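Local coordinates for ancillary protein 1 (Streptococcus pyogenes, PDB 2XI9) that serves as the adhesin presented on the pilus, where an unusual internal thioester bond is required for efficient interaction with host cells, at residues 161-166 with 248-253; 200-205 with 252-257. All coordinates share one frame; numbering follows the deposited sequence.

Contact 1. Residues 161-166 with 248-253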
loop_
_atom_site.group_PDB
_atom_site.type_symbol
_atom_site.label_atom_id
_atom_site.label_comp_id
_atom_site.label_asym_id
_atom_site.label_seq_id
_atom_site.Cartn_x
_atom_site.Cartn_y
_atom_site.Cartn_z
ATOM N N PHE A 161 0.828 7.115 1.218
ATOM C CA PHE A 161 -0.551 6.796 0.898
ATOM C C PHE A 161 -1.490 7.456 1.914
ATOM O O PHE A 161 -2.716 7.464 1.717
ATOM C CB PHE A 161 -0.745 5.275 0.901
ATOM C CG PHE A 161 -1.718 4.756 -0.126
ATOM C CD1 PHE A 161 -1.509 4.980 -1.481
ATOM C CD2 PHE A 161 -2.830 4.014 0.256
ATOM C CE1 PHE A 161 -2.376 4.472 -2.426
ATOM C CE2 PHE A 161 -3.720 3.537 -0.701
ATOM C CZ PHE A 161 -3.470 3.758 -2.039
ATOM N N ASN A 162 -0.913 7.995 2.993
ATOM C CA ASN A 162 -1.664 8.582 4.125
ATOM C C ASN A 162 -1.045 9.926 4.544
ATOM O O ASN A 162 -0.126 9.958 5.350
ATOM C CB ASN A 162 -1.612 7.657 5.343
ATOM C CG ASN A 162 -2.095 6.233 5.050
ATOM O OD1 ASN A 162 -1.300 5.279 5.103
ATOM N ND2 ASN A 162 -3.401 6.084 4.756
ATOM N N ALA A 163 -1.604 11.034 4.053
ATOM C CA ALA A 163 -1.027 12.347 4.255
ATOM C C ALA A 163 -0.772 12.703 5.722
ATOM O O ALA A 163 0.190 13.418 5.993
ATOM C CB ALA A 163 -1.910 13.402 3.616
ATOM N N ASP A 164 -1.610 12.219 6.642
ATOM C CA ASP A 164 -1.548 12.630 8.049
ATOM C C ASP A 164 -0.624 11.754 8.914
ATOM O O ASP A 164 -0.491 12.036 10.106
ATOM C CB ASP A 164 -2.920 12.551 8.729
ATOM C CG ASP A 164 -3.963 13.458 8.102
ATOM O OD1 ASP A 164 -3.717 14.678 8.042
ATOM O OD2 ASP A 164 -5.033 12.910 7.713
ATOM N N LEU A 165 -0.081 10.674 8.352
ATOM C CA LEU A 165 0.703 9.703 9.142
ATOM C C LEU A 165 2.214 9.902 8.917
ATOM O O LEU A 165 2.621 10.711 8.087
ATOM C CB LEU A 165 0.286 8.268 8.778
ATOM C CG LEU A 165 -1.205 7.981 9.074
ATOM C CD1 LEU A 165 -1.545 6.523 8.735
ATOM C CD2 LEU A 165 -1.595 8.303 10.525
ATOM N N LYS A 166 3.038 9.174 9.656
ATOM C CA LYS A 166 4.460 9.456 9.650
ATOM C C LYS A 166 5.126 8.884 8.412
ATOM O O LYS A 166 4.848 7.752 7.998
ATOM C CB LYS A 166 5.128 8.891 10.900
ATOM C CG LYS A 166 4.786 9.657 12.178
ATOM C CD LYS A 166 5.407 8.943 13.353
ATOM C CE LYS A 166 5.835 9.833 14.418
ATOM N NZ LYS A 166 4.749 10.086 15.403
ATOM N N ALA A 248 -1.089 14.250 -6.271
ATOM C CA ALA A 248 -2.115 13.562 -7.042
ATOM C C ALA A 248 -2.553 12.282 -6.319
ATOM O O ALA A 248 -3.714 11.973 -6.284
ATOM C CB ALA A 248 -1.622 13.246 -8.464
ATOM N N ILE A 249 -1.622 11.606 -5.667
ATOM C CA ILE A 249 -1.981 10.459 -4.829
ATOM C C ILE A 249 -2.868 10.924 -3.651
ATOM O O ILE A 249 -3.926 10.338 -3.410
ATOM C CB ILE A 249 -0.720 9.703 -4.330
ATOM C CG1 ILE A 249 -0.017 8.971 -5.497
ATOM C CG2 ILE A 249 -1.098 8.778 -3.109
ATOM C CD1 ILE A 249 -0.809 7.838 -6.161
ATOM N N TYR A 250 -2.458 12.003 -2.974
ATOM C CA TYR A 250 -3.225 12.554 -1.859
ATOM C C TYR A 250 -4.629 13.021 -2.273
ATOM O O TYR A 250 -5.553 12.943 -1.478
ATOM C CB TYR A 250 -2.481 13.717 -1.209
ATOM C CG TYR A 250 -1.259 13.365 -0.380
ATOM C CD1 TYR A 250 -1.092 12.096 0.192
ATOM C CD2 TYR A 250 -0.283 14.302 -0.157
ATOM C CE1 TYR A 250 -0.000 11.797 0.969
ATOM C CE2 TYR A 250 0.834 14.009 0.651
ATOM C CZ TYR A 250 0.966 12.752 1.195
ATOM O OH TYR A 250 2.050 12.455 1.991
ATOM N N TYR A 251 -4.761 13.513 -3.505
ATOM C CA TYR A 251 -6.039 13.857 -4.074
ATOM C C TYR A 251 -7.045 12.704 -3.946
ATOM O O TYR A 251 -8.194 12.945 -3.601
ATOM C CB TYR A 251 -5.878 14.321 -5.538
ATOM C CG TYR A 251 -7.196 14.668 -6.226
ATOM C CD1 TYR A 251 -7.934 13.701 -6.903
ATOM C CD2 TYR A 251 -7.719 15.943 -6.151
ATOM C CE1 TYR A 251 -9.150 14.017 -7.508
ATOM C CE2 TYR A 251 -8.933 16.262 -6.768
ATOM C CZ TYR A 251 -9.635 15.293 -7.435
ATOM O OH TYR A 251 -10.840 15.604 -8.029
ATOM N N PHE A 252 -6.600 11.466 -4.172
ATOM C CA PHE A 252 -7.451 10.282 -4.116
ATOM C C PHE A 252 -7.451 9.645 -2.743
ATOM O O PHE A 252 -8.472 9.181 -2.317
ATOM C CB PHE A 252 -7.050 9.228 -5.182
ATOM C CG PHE A 252 -7.278 9.707 -6.598
ATOM C CD1 PHE A 252 -8.546 9.916 -7.058
ATOM C CD2 PHE A 252 -6.193 10.008 -7.427
ATOM C CE1 PHE A 252 -8.757 10.433 -8.381
ATOM C CE2 PHE A 252 -6.380 10.549 -8.711
ATOM C CZ PHE A 252 -7.650 10.730 -9.185
ATOM N N THR A 253 -6.316 9.597 -2.055
ATOM C CA THR A 253 -6.287 8.899 -0.738
ATOM C C THR A 253 -6.869 9.698 0.455
ATOM O O THR A 253 -7.390 9.120 1.428
ATOM C CB THR A 253 -4.859 8.458 -0.359
ATOM O OG1 THR A 253 -4.006 9.604 -0.230
ATOM C CG2 THR A 253 -4.275 7.526 -1.396
HETATM O O HOH W 1 2.338 14.264 4.015
#
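Phe161 and Thr253 meet methyl-to-ring where the loop after strand 155-160 passes the last turns of helix 238-253, inside the thioester domain of this adhesin. Thr253 CG2 sits squarely over one face of the Phe161 ring, 3.7 Å from its centroid and only 9° off the ring normal, a textbook CH-pi contact. The threonine's chi1 of 62° swings CG2 anti to its own carbonyl carbon, and that is what lays the methyl on the ring. A looser apolar touch comes from the previous helical turn, with Ile249 CG2 4.2 Å from Phe161 CD1; the two side chains cross at about a right angle. Elsewhere the phenyl ring meets Phe300 edge-to-face and packs on Ile216 of helix 209-222, so it is wedged between the sheet and the helices.

Two residues along the loop, the same arrangement recurs with the roles exchanged: now the helix supplies the ring and the loop the methyl. Ala163 CB stands over the centre of the Tyr250 ring, 3.7 Å from the centroid and 13° off the normal. The alanine backbone follows it in, with Ala163 CA 3.5 Å from Tyr250 CE1. Every residue touching here is buried, and the join is made largely by these two methyl-on-ring contacts.

Ala163 opens the middle of a type I beta turn from Asn162 to Leu165, closed by a hydrogen bond from Leu165 N to Asn162 O. The Ala163 N is hydrogen-bonded to OD2 of Asp254, just past the helix. At the far end of the tyrosine a water completes the join: it donates to Ala163 O at 3.0 Å and lies 2.7 Å from Tyr250 OH.

Contact 2. Residues 200-205 with 252-257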
loop_
_atom_site.group_PDB
_atom_site.type_symbol
_atom_site.label_atom_id
_atom_site.label_comp_id
_atom_site.label_asym_id
_atom_site.label_seq_id
_atom_site.Cartn_x
_atom_site.Cartn_y
_atom_site.Cartn_z
ATOM N N TYR A 200 -6.713 0.920 2.973
ATOM C CA TYR A 200 -5.616 1.658 3.603
ATOM C C TYR A 200 -5.801 3.173 3.653
ATOM O O TYR A 200 -4.981 3.869 4.253
ATOM C CB TYR A 200 -4.276 1.300 2.973
ATOM C CG TYR A 200 -4.043 -0.178 2.969
ATOM C CD1 TYR A 200 -3.758 -0.846 4.137
ATOM C CD2 TYR A 200 -4.159 -0.923 1.796
ATOM C CE1 TYR A 200 -3.587 -2.219 4.160
ATOM C CE2 TYR A 200 -3.984 -2.296 1.795
ATOM C CZ TYR A 200 -3.691 -2.942 2.987
ATOM O OH TYR A 200 -3.532 -4.304 3.000
ATOM N N THR A 201 -6.849 3.686 2.996
ATOM C CA THR A 201 -7.082 5.128 2.893
ATOM C C THR A 201 -7.773 5.673 4.114
ATOM O O THR A 201 -8.540 4.978 4.769
ATOM C CB THR A 201 -7.941 5.509 1.685
ATOM O OG1 THR A 201 -9.235 4.891 1.793
ATOM C CG2 THR A 201 -7.228 5.093 0.402
ATOM N N VAL A 202 -7.537 6.951 4.382
ATOM C CA VAL A 202 -8.148 7.639 5.530
ATOM C C VAL A 202 -9.307 8.549 5.121
ATOM O O VAL A 202 -10.306 8.591 5.821
ATOM C CB VAL A 202 -7.058 8.458 6.254
ATOM C CG1 VAL A 202 -7.640 9.373 7.264
ATOM C CG2 VAL A 202 -6.049 7.505 6.918
ATOM N N LYS A 203 -9.161 9.303 4.023
ATOM C CA LYS A 203 -10.284 10.122 3.511
ATOM C C LYS A 203 -10.346 9.985 1.993
ATOM O O LYS A 203 -10.018 10.921 1.283
ATOM C CB LYS A 203 -10.120 11.587 3.935
ATOM C CG LYS A 203 -11.378 12.455 3.788
ATOM C CD LYS A 203 -11.029 13.942 4.014
ATOM C CE LYS A 203 -12.275 14.862 3.869
ATOM N NZ LYS A 203 -13.263 14.565 4.935
ATOM N N PRO A 204 -10.773 8.808 1.505
ATOM C CA PRO A 204 -10.818 8.561 0.070
ATOM C C PRO A 204 -11.835 9.426 -0.618
ATOM O O PRO A 204 -12.922 9.694 -0.097
ATOM C CB PRO A 204 -11.197 7.072 -0.030
ATOM C CG PRO A 204 -11.893 6.784 1.200
ATOM C CD PRO A 204 -11.325 7.669 2.262
ATOM N N ARG A 205 -11.469 9.890 -1.794
ATOM C CA ARG A 205 -12.377 10.675 -2.584
ATOM C C ARG A 205 -13.415 9.755 -3.242
ATOM O O ARG A 205 -14.603 10.105 -3.391
ATOM C CB ARG A 205 -11.543 11.444 -3.598
ATOM C CG ARG A 205 -12.233 12.481 -4.337
ATOM C CD ARG A 205 -11.282 13.307 -5.178
ATOM N NE ARG A 205 -10.524 14.370 -4.490
ATOM C CZ ARG A 205 -11.010 15.546 -4.081
ATOM N NH1 ARG A 205 -12.292 15.886 -4.218
ATOM N NH2 ARG A 205 -10.201 16.393 -3.486
ATOM N N PHE A 252 -6.600 11.466 -4.172
ATOM C CA PHE A 252 -7.451 10.282 -4.116
ATOM C C PHE A 252 -7.451 9.645 -2.743
ATOM O O PHE A 252 -8.472 9.181 -2.317
ATOM C CB PHE A 252 -7.050 9.228 -5.182
ATOM C CG PHE A 252 -7.278 9.707 -6.598
ATOM C CD1 PHE A 252 -8.546 9.916 -7.058
ATOM C CD2 PHE A 252 -6.193 10.008 -7.427
ATOM C CE1 PHE A 252 -8.757 10.433 -8.381
ATOM C CE2 PHE A 252 -6.380 10.549 -8.711
ATOM C CZ PHE A 252 -7.650 10.730 -9.185
ATOM N N THR A 253 -6.316 9.597 -2.055
ATOM C CA THR A 253 -6.287 8.899 -0.738
ATOM C C THR A 253 -6.869 9.698 0.455
ATOM O O THR A 253 -7.390 9.120 1.428
ATOM C CB THR A 253 -4.859 8.458 -0.359
ATOM O OG1 THR A 253 -4.006 9.604 -0.230
ATOM C CG2 THR A 253 -4.275 7.526 -1.396
ATOM N N ASP A 254 -6.689 11.008 0.393
ATOM C CA ASP A 254 -6.948 11.913 1.490
ATOM C C ASP A 254 -7.814 13.111 1.087
ATOM O O ASP A 254 -8.022 14.022 1.867
ATOM C CB ASP A 254 -5.618 12.374 2.050
ATOM C CG ASP A 254 -4.869 11.246 2.795
ATOM O OD1 ASP A 254 -5.265 10.860 3.926
ATOM O OD2 ASP A 254 -3.867 10.776 2.257
ATOM N N SER A 255 -8.339 13.094 -0.134
ATOM C CA SER A 255 -9.182 14.168 -0.627
ATOM C C SER A 255 -8.505 15.553 -0.508
ATOM O O SER A 255 -9.139 16.508 -0.132
ATOM C CB SER A 255 -10.527 14.145 0.083
ATOM O OG SER A 255 -11.208 12.919 -0.180
ATOM N N ALA A 256 -7.218 15.634 -0.836
ATOM C CA ALA A 256 -6.514 16.910 -0.955
ATOM C C ALA A 256 -7.106 17.691 -2.113
ATOM O O ALA A 256 -7.509 17.103 -3.161
ATOM C CB ALA A 256 -4.985 16.706 -1.235
ATOM N N GLU A 257 -7.123 19.009 -1.947
ATOM C CA GLU A 257 -7.645 19.891 -2.976
ATOM C C GLU A 257 -6.497 20.531 -3.721
ATOM O O GLU A 257 -5.546 20.988 -3.116
ATOM C CB GLU A 257 -8.568 20.936 -2.370
ATOM C CG GLU A 257 -9.807 20.337 -1.703
ATOM C CD GLU A 257 -10.797 19.682 -2.685
ATOM O OE1 GLU A 257 -10.848 20.055 -3.884
ATOM O OE2 GLU A 257 -11.556 18.775 -2.251
HETATM O O HOH W 2 -4.978 7.996 3.463
#
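Arg205 reaches along Ser255 to Ala256 and Glu257, in the thioester domain, where a loop after strand 189-193 runs beside the end of helix 238-253. Its CG lies anti to the backbone N, and a bend at chi3 (-80°) turns the guanidinium so that Ser255 CB lies over one face, toward the rim. NH2 holds two acceptors near the guanidinium plane: Ala256 O at 2.8 Å and, in a salt bridge, Glu257 OE2 at 3.0 Å. The carboxylate plane is turned 85° from the guanidinium, and NH2 meets OE2 from above it. Arg205 NE is hydrogen-bonded to Tyr251 O, so this one side chain spans the helix end and the residues beyond.

The backbones are also tied. Arg205 N donates to Phe252 O at 3.1 Å, nearly straight at 164°, while Lys203 N reaches Thr253 O at 3.1 Å in the carbonyl plane. These two carbonyls of the final helical turn are thus met by loop N-H groups. A third bond runs the other way, from Ser255 OG to Lys203 O at 2.7 Å, with the donor above the carbonyl plane. Earlier in the loop a water accepts from Val202 N and lies 2.9 Å from that atom and from Asp254 OD1, to which it can donate.

Contact 1 and contact 2 have centres 6 Å apart and lie on the same side of the chain's centre, within the thioester domain. Both use the C-terminal end of helix 238-253; their ranges overlap at Phe252 and Thr253, and Thr253 touches the partner loop in both. Along the chain the loop 161-166 comes first, then 200-205, and the helix end last, so two loops following strands 155-160 and 189-193 of the seven-stranded sheet converge on one helix terminus. The loops are also tied directly: Asn162 ND2 lies 2.8 Å from Tyr200 O, a probable hydrogen bond. Contact 1 ties a loop leaving the sheet to the helix end by apolar packing; contact 2 adds the connection from strand 189-193 to helix 209-222, mainly by polar bonds.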